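Local structure of uncharacterized protein (3OMT) at residues R7-K20 and L60-K72. The protein is of unknown function but, as an Xre-family helix-turn-helix protein, is probably the DNA-binding antitoxin component of a toxin-antitoxin system. Numbering follows the deposited sequence. Where two conformers were deposited one is given.
Sequences RKIFNRLKSVLAEK and LNVDVRELIVSTK
L60 fits as a knob into the hole formed by L13, V16, L17 and K20, a worked case of the first helix packing on the end of helix 50-60 and the segment after it. CD2 of L60 meets L17 CD2 (3.9 Å) and K20 CB, CD1 meets L13 CD1 and V16 CG1, and L17 CD2 touches both methyls. L67 continues the apolar layer: its side chain crosses that of V16 at about a right angle and lies beside that of L13, pointing the same way, with CD2 making the contacts. V16 and V62 meet tip to tip. I56 of helix 50-60 and L27 of helix 24-30 cover L13 from within the domain.

Beside this core the backbones form a single bridge between N11 and I68. V69 N donates to F10 O (3.1 Å), and R12 N to L67 O. R12, the N-cap residue of helix 13-20, also bends its side chain at chi3 (-60°), which lets NH1 reach E66 O at 2.8 Å near the guanidinium plane, while NH2 forms a salt bridge with E19 OE2. A water joins R12 NH1 to both E19 OE1 and E66 OE1, and probably eases the repulsion between the two carboxylates.

The margins are wetter. K20 CE still presses on V62 CG1 at 3.3 Å, closer than usual for two carbons; looseness begins only at the amine, which reaches N61 O through water. At the other end R7 NH1 donates to I9 O, which lies in the guanidinium plane; the group meets V69 CG2 and T71 CG2 obliquely, and water links NH1 to S70 O. T71 OG1 turns instead to V64 N of the second subunit. The whole is consistent with an Xre-type helix-turn-helix domain; in this protein the segment after helix 50-60 runs back along 7-20 and enters the dimer interface.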
loop_
_atom_site.group_PDB
_atom_site.type_symbol
_atom_site.label_atom_id
_atom_site.label_comp_id
_atom_site.label_asym_id
_atom_site.label_seq_id
_atom_site.Cartn_x
_atom_site.Cartn_y
_atom_site.Cartn_z
ATOM N N ARG A 7 -1.649 15.542 1.273
ATOM C CA ARG A 7 -2.402 14.452 0.611
ATOM C C ARG A 7 -3.525 13.903 1.484
ATOM O O ARG A 7 -3.318 13.591 2.670
ATOM C CB ARG A 7 -1.471 13.291 0.237
ATOM C CG ARG A 7 -2.145 12.121 -0.440
ATOM C CD ARG A 7 -1.162 11.042 -0.831
ATOM N NE ARG A 7 -0.261 11.477 -1.902
ATOM C CZ ARG A 7 -0.533 11.349 -3.195
ATOM N NH1 ARG A 7 -1.689 10.828 -3.568
ATOM N NH2 ARG A 7 0.346 11.742 -4.114
ATOM N N LYS A 8 -4.698 13.780 0.868
ATOM C CA LYS A 8 -5.858 13.152 1.486
ATOM C C LYS A 8 -6.273 11.862 0.792
ATOM O O LYS A 8 -6.954 11.018 1.405
ATOM C CB LYS A 8 -7.027 14.100 1.470
ATOM C CG LYS A 8 -6.782 15.325 2.326
ATOM C CD LYS A 8 -7.987 16.221 2.275
ATOM C CE LYS A 8 -7.694 17.526 2.952
ATOM N NZ LYS A 8 -7.382 17.382 4.413
ATOM N N ILE A 9 -5.883 11.710 -0.466
ATOM C CA ILE A 9 -6.271 10.592 -1.290
ATOM C C ILE A 9 -5.099 9.641 -1.492
ATOM O O ILE A 9 -4.093 10.020 -2.061
ATOM C CB ILE A 9 -6.818 11.063 -2.667
ATOM C CG1 ILE A 9 -8.035 11.998 -2.486
ATOM C CG2 ILE A 9 -7.179 9.807 -3.522
ATOM C CD1 ILE A 9 -9.202 11.358 -1.668
ATOM N N PHE A 10 -5.260 8.398 -1.041
ATOM C CA PHE A 10 -4.223 7.378 -1.073
ATOM C C PHE A 10 -4.673 6.153 -1.852
ATOM O O PHE A 10 -3.862 5.537 -2.580
ATOM C CB PHE A 10 -3.835 6.948 0.351
ATOM C CG PHE A 10 -3.269 8.052 1.189
ATOM C CD1 PHE A 10 -1.904 8.205 1.326
ATOM C CD2 PHE A 10 -4.118 8.906 1.863
ATOM C CE1 PHE A 10 -1.389 9.228 2.107
ATOM C CE2 PHE A 10 -3.627 9.894 2.710
ATOM C CZ PHE A 10 -2.254 10.082 2.795
ATOM N N ASN A 11 -5.942 5.774 -1.723
ATOM C CA ASN A 11 -6.441 4.606 -2.417
ATOM C C ASN A 11 -7.475 5.009 -3.449
ATOM O O ASN A 11 -8.092 6.085 -3.365
ATOM C CB ASN A 11 -6.923 3.506 -1.420
ATOM C CG ASN A 11 -8.311 3.765 -0.862
ATOM O OD1 ASN A 11 -9.300 3.720 -1.610
ATOM N ND2 ASN A 11 -8.404 4.049 0.455
ATOM N N ARG A 12 -7.677 4.120 -4.401
ATOM C CA ARG A 12 -8.763 4.243 -5.355
ATOM C C ARG A 12 -9.705 3.013 -5.347
ATOM O O ARG A 12 -10.251 2.593 -6.399
ATOM C CB ARG A 12 -8.239 4.580 -6.727
ATOM C CG ARG A 12 -7.234 3.654 -7.264
ATOM C CD ARG A 12 -6.677 4.078 -8.657
ATOM N NE ARG A 12 -7.697 4.173 -9.700
ATOM C CZ ARG A 12 -8.121 3.157 -10.457
ATOM N NH1 ARG A 12 -7.602 1.968 -10.291
ATOM N NH2 ARG A 12 -9.038 3.348 -11.425
ATOM N N LEU A 13 -9.974 2.516 -4.143
ATOM C CA LEU A 13 -10.874 1.386 -3.970
ATOM C C LEU A 13 -12.266 1.645 -4.517
ATOM O O LEU A 13 -12.822 0.790 -5.210
ATOM C CB LEU A 13 -10.952 0.980 -2.521
ATOM C CG LEU A 13 -11.898 -0.187 -2.208
ATOM C CD1 LEU A 13 -11.538 -1.459 -3.003
ATOM C CD2 LEU A 13 -11.853 -0.438 -0.673
ATOM N N LYS A 14 -12.809 2.827 -4.260
ATOM C CA LYS A 14 -14.154 3.164 -4.725
ATOM C C LYS A 14 -14.208 2.988 -6.247
ATOM O O LYS A 14 -15.144 2.412 -6.778
ATOM C CB LYS A 14 -14.544 4.586 -4.327
ATOM C CG LYS A 14 -15.937 4.988 -4.771
ATOM C CD LYS A 14 -16.273 6.427 -4.317
ATOM C CE LYS A 14 -17.662 6.875 -4.790
ATOM N NZ LYS A 14 -18.240 7.883 -3.858
ATOM N N SER A 15 -13.198 3.513 -6.940
ATOM C CA SER A 15 -13.142 3.398 -8.403
ATOM C C SER A 15 -13.052 1.963 -8.871
ATOM O O SER A 15 -13.686 1.598 -9.866
ATOM C CB SER A 15 -11.996 4.171 -8.981
ATOM O OG SER A 15 -12.240 5.551 -8.878
ATOM N N VAL A 16 -12.205 1.155 -8.212
ATOM C CA VAL A 16 -12.020 -0.244 -8.642
ATOM C C VAL A 16 -13.309 -1.024 -8.392
ATOM O O VAL A 16 -13.714 -1.847 -9.217
ATOM C CB VAL A 16 -10.780 -0.902 -8.022
ATOM C CG1 VAL A 16 -10.626 -2.351 -8.452
ATOM C CG2 VAL A 16 -9.510 -0.130 -8.452
ATOM N N LEU A 17 -13.958 -0.794 -7.262
ATOM C CA LEU A 17 -15.233 -1.453 -7.014
ATOM C C LEU A 17 -16.241 -1.077 -8.128
ATOM O O LEU A 17 -16.946 -1.935 -8.654
ATOM C CB LEU A 17 -15.803 -1.043 -5.671
ATOM C CG LEU A 17 -15.173 -1.560 -4.421
ATOM C CD1 LEU A 17 -15.670 -0.839 -3.222
ATOM C CD2 LEU A 17 -15.365 -3.135 -4.296
ATOM N N ALA A 18 -16.279 0.181 -8.530
ATOM C CA ALA A 18 -17.152 0.598 -9.624
ATOM C C ALA A 18 -16.780 -0.072 -10.963
ATOM O O ALA A 18 -17.660 -0.543 -11.694
ATOM C CB ALA A 18 -17.199 2.117 -9.757
ATOM N N GLU A 19 -15.491 -0.172 -11.271
ATOM C CA GLU A 19 -15.040 -0.815 -12.482
ATOM C C GLU A 19 -15.502 -2.241 -12.530
ATOM O O GLU A 19 -15.972 -2.723 -13.564
ATOM C CB GLU A 19 -13.504 -0.776 -12.548
ATOM C CG GLU A 19 -12.925 0.587 -12.864
ATOM C CD GLU A 19 -11.406 0.637 -12.749
ATOM O OE1 GLU A 19 -10.753 -0.433 -12.525
ATOM O OE2 GLU A 19 -10.871 1.764 -12.945
ATOM N N LYS A 20 -15.387 -2.913 -11.379
ATOM C CA LYS A 20 -15.696 -4.335 -11.294
ATOM C C LYS A 20 -17.191 -4.619 -11.079
ATOM O O LYS A 20 -17.603 -5.772 -11.106
ATOM C CB LYS A 20 -14.838 -5.027 -10.228
ATOM C CG LYS A 20 -13.374 -5.061 -10.595
ATOM C CD LYS A 20 -13.138 -5.815 -11.883
ATOM C CE LYS A 20 -11.681 -6.140 -12.174
ATOM N NZ LYS A 20 -11.694 -6.890 -13.464
ATOM N N LEU A 60 -11.192 -8.976 -5.701
ATOM C CA LEU A 60 -11.602 -8.256 -6.909
ATOM C C LEU A 60 -10.972 -8.745 -8.186
ATOM O O LEU A 60 -11.376 -8.313 -9.292
ATOM C CB LEU A 60 -11.336 -6.770 -6.762
ATOM C CG LEU A 60 -12.277 -6.077 -5.807
ATOM C CD1 LEU A 60 -11.805 -4.717 -5.416
ATOM C CD2 LEU A 60 -13.739 -6.002 -6.352
ATOM N N ASN A 61 -9.963 -9.588 -8.069
ATOM C CA ASN A 61 -9.207 -10.086 -9.238
ATOM C C ASN A 61 -8.524 -8.975 -10.056
ATOM O O ASN A 61 -8.653 -8.897 -11.304
ATOM C CB ASN A 61 -10.096 -10.931 -10.169
ATOM C CG ASN A 61 -9.284 -11.733 -11.149
ATOM O OD1 ASN A 61 -8.151 -12.078 -10.870
ATOM N ND2 ASN A 61 -9.853 -12.020 -12.303
ATOM N N VAL A 62 -7.829 -8.098 -9.328
ATOM C CA VAL A 62 -7.070 -7.013 -9.910
ATOM C C VAL A 62 -5.688 -7.033 -9.297
ATOM O O VAL A 62 -5.479 -7.543 -8.194
ATOM C CB VAL A 62 -7.736 -5.584 -9.653
ATOM C CG1 VAL A 62 -9.089 -5.536 -10.279
ATOM C CG2 VAL A 62 -7.774 -5.215 -8.146
ATOM N N ASP A 63 -4.737 -6.438 -10.010
ATOM C CA ASP A 63 -3.410 -6.215 -9.471
ATOM C C ASP A 63 -3.581 -5.264 -8.288
ATOM O O ASP A 63 -4.227 -4.236 -8.399
ATOM C CB ASP A 63 -2.545 -5.582 -10.573
ATOM C CG ASP A 63 -1.111 -5.345 -10.186
ATOM O OD1 ASP A 63 -0.738 -5.419 -9.049
ATOM O OD2 ASP A 63 -0.323 -5.041 -11.117
ATOM N N VAL A 64 -3.014 -5.638 -7.159
ATOM C CA VAL A 64 -3.048 -4.831 -5.945
ATOM C C VAL A 64 -2.591 -3.390 -6.226
ATOM O O VAL A 64 -3.095 -2.431 -5.618
ATOM C CB VAL A 64 -2.220 -5.511 -4.826
ATOM C CG1 VAL A 64 -0.685 -5.552 -5.186
ATOM C CG2 VAL A 64 -2.450 -4.801 -3.460
ATOM N N ARG A 65 -1.672 -3.225 -7.172
ATOM C CA ARG A 65 -1.163 -1.873 -7.476
ATOM C C ARG A 65 -2.283 -0.930 -7.934
ATOM O O ARG A 65 -2.188 0.321 -7.728
ATOM C CB ARG A 65 -0.093 -1.935 -8.533
ATOM C CG ARG A 65 1.222 -2.522 -8.037
ATOM C CD ARG A 65 2.261 -2.576 -9.110
ATOM N NE ARG A 65 3.539 -3.031 -8.545
ATOM C CZ ARG A 65 4.670 -3.126 -9.261
ATOM N NH1 ARG A 65 4.681 -2.881 -10.583
ATOM N NH2 ARG A 65 5.782 -3.477 -8.655
ATOM N N GLU A 66 -3.327 -1.481 -8.570
ATOM C CA GLU A 66 -4.414 -0.648 -9.065
ATOM C C GLU A 66 -5.288 -0.063 -7.942
ATOM O O GLU A 66 -6.054 0.851 -8.189
ATOM C CB GLU A 66 -5.303 -1.454 -10.052
ATOM C CG GLU A 66 -4.529 -1.829 -11.287
ATOM C CD GLU A 66 -5.363 -2.566 -12.301
ATOM O OE1 GLU A 66 -6.611 -2.487 -12.219
ATOM O OE2 GLU A 66 -4.753 -3.209 -13.196
ATOM N N LEU A 67 -5.182 -0.600 -6.714
ATOM C CA LEU A 67 -5.983 -0.102 -5.598
ATOM C C LEU A 67 -5.410 1.177 -5.028
ATOM O O LEU A 67 -6.064 1.817 -4.241
ATOM C CB LEU A 67 -6.055 -1.140 -4.508
ATOM C CG LEU A 67 -6.779 -2.459 -4.840
ATOM C CD1 LEU A 67 -6.667 -3.511 -3.715
ATOM C CD2 LEU A 67 -8.226 -2.182 -5.296
ATOM N N ILE A 68 -4.171 1.514 -5.392
ATOM C CA ILE A 68 -3.426 2.671 -4.857
ATOM C C ILE A 68 -3.362 3.729 -5.961
ATOM O O ILE A 68 -3.161 3.375 -7.127
ATOM C CB ILE A 68 -1.982 2.209 -4.445
ATOM C CG1 ILE A 68 -2.093 1.040 -3.465
ATOM C CG2 ILE A 68 -1.153 3.392 -3.886
ATOM C CD1 ILE A 68 -2.992 1.379 -2.331
ATOM N N VAL A 69 -3.492 5.004 -5.622
ATOM C CA VAL A 69 -3.342 6.033 -6.659
ATOM C C VAL A 69 -1.853 6.120 -7.053
ATOM O O VAL A 69 -0.949 5.959 -6.220
ATOM C CB VAL A 69 -3.886 7.410 -6.242
ATOM C CG1 VAL A 69 -5.410 7.320 -5.986
ATOM C CG2 VAL A 69 -3.179 7.998 -4.962
ATOM N N SER A 70 -1.622 6.310 -8.348
ATOM C CA SER A 70 -0.281 6.543 -8.860
ATOM C C SER A 70 0.330 7.864 -8.395
ATOM O O SER A 70 -0.359 8.886 -8.260
ATOM C CB SER A 70 -0.344 6.498 -10.392
ATOM O OG SER A 70 0.934 6.756 -10.892
ATOM N N THR A 71 1.644 7.869 -8.177
ATOM C CA THR A 71 2.350 9.099 -7.914
ATOM C C THR A 71 3.407 9.400 -8.994
ATOM O O THR A 71 4.208 10.306 -8.815
ATOM C CB THR A 71 2.995 9.083 -6.540
ATOM O OG1 THR A 71 4.008 8.064 -6.481
ATOM C CG2 THR A 71 1.979 8.897 -5.472
ATOM N N LYS A 72 3.436 8.618 -10.048
ATOM C CA LYS A 72 4.309 8.869 -11.194
ATOM C C LYS A 72 4.241 10.282 -11.634
ATOM O O LYS A 72 3.156 10.763 -11.945
ATOM C CB LYS A 72 3.853 8.042 -12.357
ATOM C CG LYS A 72 4.008 6.597 -12.202
ATOM C CD LYS A 72 4.493 5.896 -13.464
ATOM C CE LYS A 72 5.794 6.477 -13.986
ATOM N NZ LYS A 72 6.906 6.529 -12.993
HETATM O O HOH W 1 -1.401 10.672 -6.429
HETATM O O HOH W 2 -8.144 -0.170 -12.162
HETATM O O HOH W 3 -9.173 -8.351 -13.779
#